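Local atomic coordinates of P domain of VPI (Norovirus Hu/GI.7/TCH-060/USA/2003, PDB entry 4P3I), a protein that forms the protruding part of the norovirus capsid protein VP1 and binds galactose- and fucose-containing glycans, consistent with recognition of histo-blood group antigens. Residues D107-T112 with M124-V129. Sequence-based numbering, arbitrary orientation.
Sequences DWHVST and MSRLDV. With GAL (beta-D-galactopyranose), chain E.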
loop_
_atom_site.group_PDB
_atom_site.type_symbol
_atom_site.label_atom_id
_atom_site.label_comp_id
_atom_site.label_asym_id
_atom_site.label_seq_id
_atom_site.Cartn_x
_atom_site.Cartn_y
_atom_site.Cartn_z
ATOM N N ASP A 107 21.026 -0.537 9.274
ATOM C CA ASP A 107 20.567 -1.922 9.202
ATOM C C ASP A 107 19.073 -1.978 8.890
ATOM O O ASP A 107 18.280 -1.178 9.395
ATOM C CB ASP A 107 20.831 -2.649 10.524
ATOM C CG ASP A 107 22.258 -3.138 10.658
ATOM O OD1 ASP A 107 23.157 -2.633 9.944
ATOM O OD2 ASP A 107 22.485 -4.029 11.501
ATOM N N TRP A 108 18.686 -2.930 8.050
ATOM C CA TRP A 108 17.274 -3.159 7.779
ATOM C C TRP A 108 16.827 -4.446 8.442
ATOM O O TRP A 108 17.608 -5.376 8.602
ATOM C CB TRP A 108 17.025 -3.305 6.285
ATOM C CG TRP A 108 17.237 -2.078 5.475
ATOM C CD1 TRP A 108 17.406 -0.799 5.923
ATOM C CD2 TRP A 108 17.310 -2.021 4.051
ATOM N NE1 TRP A 108 17.578 0.056 4.852
ATOM C CE2 TRP A 108 17.526 -0.676 3.694
ATOM C CE3 TRP A 108 17.221 -2.985 3.037
ATOM C CZ2 TRP A 108 17.647 -0.268 2.364
ATOM C CZ3 TRP A 108 17.340 -2.579 1.724
ATOM C CH2 TRP A 108 17.554 -1.232 1.395
ATOM N N HIS A 109 15.552 -4.501 8.810
ATOM C CA HIS A 109 14.974 -5.723 9.344
ATOM C C HIS A 109 13.701 -5.973 8.561
ATOM O O HIS A 109 12.756 -5.199 8.643
ATOM C CB HIS A 109 14.737 -5.573 10.852
ATOM C CG HIS A 109 15.969 -5.158 11.588
ATOM N ND1 HIS A 109 16.198 -3.854 11.974
ATOM C CD2 HIS A 109 17.009 -5.882 12.062
ATOM C CE1 HIS A 109 17.340 -3.788 12.631
ATOM N NE2 HIS A 109 17.853 -5.004 12.700
ATOM N N VAL A 110 13.716 -7.044 7.767
ATOM C CA VAL A 110 12.721 -7.272 6.729
ATOM C C VAL A 110 12.000 -8.572 7.043
ATOM O O VAL A 110 12.628 -9.618 7.176
ATOM C CB VAL A 110 13.399 -7.384 5.327
ATOM C CG1 VAL A 110 12.360 -7.506 4.220
ATOM C CG2 VAL A 110 14.288 -6.169 5.072
ATOM N N SER A 111 10.683 -8.497 7.195
ATOM C CA SER A 111 9.909 -9.667 7.572
ATOM C C SER A 111 9.393 -10.346 6.313
ATOM O O SER A 111 8.582 -9.764 5.583
ATOM C CB SER A 111 8.744 -9.249 8.467
ATOM O OG SER A 111 8.070 -10.377 8.997
ATOM N N THR A 112 9.850 -11.571 6.061
ATOM C CA THR A 112 9.496 -12.285 4.832
ATOM C C THR A 112 8.782 -13.614 5.110
ATOM O O THR A 112 8.874 -14.167 6.203
ATOM C CB THR A 112 10.750 -12.550 3.942
ATOM O OG1 THR A 112 11.664 -13.421 4.619
ATOM C CG2 THR A 112 11.465 -11.243 3.615
ATOM N N MET A 124 7.116 -16.687 9.366
ATOM C CA MET A 124 7.875 -15.464 9.137
ATOM C C MET A 124 9.334 -15.632 9.488
ATOM O O MET A 124 9.686 -16.335 10.443
ATOM C CB MET A 124 7.294 -14.278 9.924
ATOM C CG MET A 124 5.790 -14.119 9.803
ATOM S SD MET A 124 5.200 -14.050 8.091
ATOM C CE MET A 124 5.970 -12.548 7.506
ATOM N N SER A 125 10.173 -14.995 8.681
ATOM C CA SER A 125 11.586 -14.853 8.983
ATOM C C SER A 125 11.899 -13.368 9.007
ATOM O O SER A 125 11.438 -12.614 8.143
ATOM C CB SER A 125 12.440 -15.542 7.912
ATOM O OG SER A 125 12.183 -16.935 7.870
ATOM N N ARG A 126 12.660 -12.939 10.005
ATOM C CA ARG A 126 13.164 -11.572 10.000
ATOM C C ARG A 126 14.583 -11.583 9.441
ATOM O O ARG A 126 15.490 -12.164 10.041
ATOM C CB ARG A 126 13.146 -10.956 11.402
ATOM C CG ARG A 126 13.281 -9.428 11.390
ATOM C CD ARG A 126 13.498 -8.861 12.792
ATOM N NE ARG A 126 14.868 -9.081 13.240
ATOM C CZ ARG A 126 15.258 -9.083 14.511
ATOM N NH1 ARG A 126 14.376 -8.881 15.487
ATOM N NH2 ARG A 126 16.536 -9.302 14.809
ATOM N N LEU A 127 14.757 -10.962 8.279
ATOM C CA LEU A 127 16.049 -10.911 7.612
ATOM C C LEU A 127 16.735 -9.638 8.053
ATOM O O LEU A 127 16.210 -8.534 7.861
ATOM C CB LEU A 127 15.882 -10.917 6.087
ATOM C CG LEU A 127 14.963 -11.974 5.446
ATOM C CD1 LEU A 127 15.042 -11.905 3.919
ATOM C CD2 LEU A 127 15.254 -13.390 5.946
ATOM N N ASP A 128 17.894 -9.788 8.679
ATOM C CA ASP A 128 18.630 -8.626 9.153
ATOM C C ASP A 128 19.716 -8.293 8.138
ATOM O O ASP A 128 20.591 -9.107 7.847
ATOM C CB ASP A 128 19.176 -8.906 10.552
ATOM C CG ASP A 128 18.063 -9.306 11.525
ATOM O OD1 ASP A 128 16.986 -8.674 11.474
ATOM O OD2 ASP A 128 18.247 -10.256 12.312
ATOM N N VAL A 129 19.630 -7.095 7.572
ATOM C CA VAL A 129 20.469 -6.742 6.435
ATOM C C VAL A 129 21.354 -5.553 6.761
ATOM O O VAL A 129 20.871 -4.512 7.204
ATOM C CB VAL A 129 19.609 -6.388 5.208
ATOM C CG1 VAL A 129 20.497 -6.068 4.013
ATOM C CG2 VAL A 129 18.655 -7.531 4.885
HETATM C C1 GAL E . 21.682 -4.611 17.104
HETATM C C2 GAL E . 20.772 -4.655 15.888
HETATM C C3 GAL E . 21.577 -4.338 14.639
HETATM C C4 GAL E . 22.300 -3.014 14.823
HETATM C C5 GAL E . 23.126 -3.061 16.098
HETATM C C6 GAL E . 23.848 -1.727 16.289
HETATM O O2 GAL E . 20.196 -5.964 15.768
HETATM O O3 GAL E . 20.695 -4.248 13.510
HETATM O O4 GAL E . 21.340 -1.953 14.914
HETATM O O5 GAL E . 22.264 -3.304 17.219
HETATM O O6 GAL E . 24.528 -1.727 17.547
#
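In the antiparallel beta hairpin of strands 107-114 and 124-129, Trp108 pairs with Val129, Val110 with Leu127 and Thr112 with Ser125, each by two backbone hydrogen bonds. Leu127 N to Val110 O is the shortest, 2.7 Å and nearly straight at 175°. On the face carrying Trp108, Val110 and Thr112, Leu127 crosses Thr112 at about a right angle, its CD1 3.7 Å from Thr112 CG2. With chi1 at 64°, Thr112 turns CG2 and OG1 toward the Leu127 side chain, and the hydroxyl is hydrogen-bonded to Gln154 OE1. Strand 124-129 is an edge strand of this sheet within its chain; strand 153-162 flanks 107-114 on the other side, its Trp160 stacking on the His109 ring. The opposite face, with His109, Ser111, Arg126 and Asp128, leads to the glycan site. Galactose O3, near the imidazole plane at its edge, donates to Asp107 OD2 (2.7 Å), which also salt-bridges Lys130, and accepts from His109 NE2 (3.1 Å, bent to 136°). Beside this ring, Arg126 NH2 hydrogen-bonds Asp128 OD2 (3.2 Å) from the syn side, tilted out of the carboxylate plane, as part of a salt bridge. Toward the turn, bends at chi2 and chi3 bring Met124 CE within 3.4 Å of Ser111 OG.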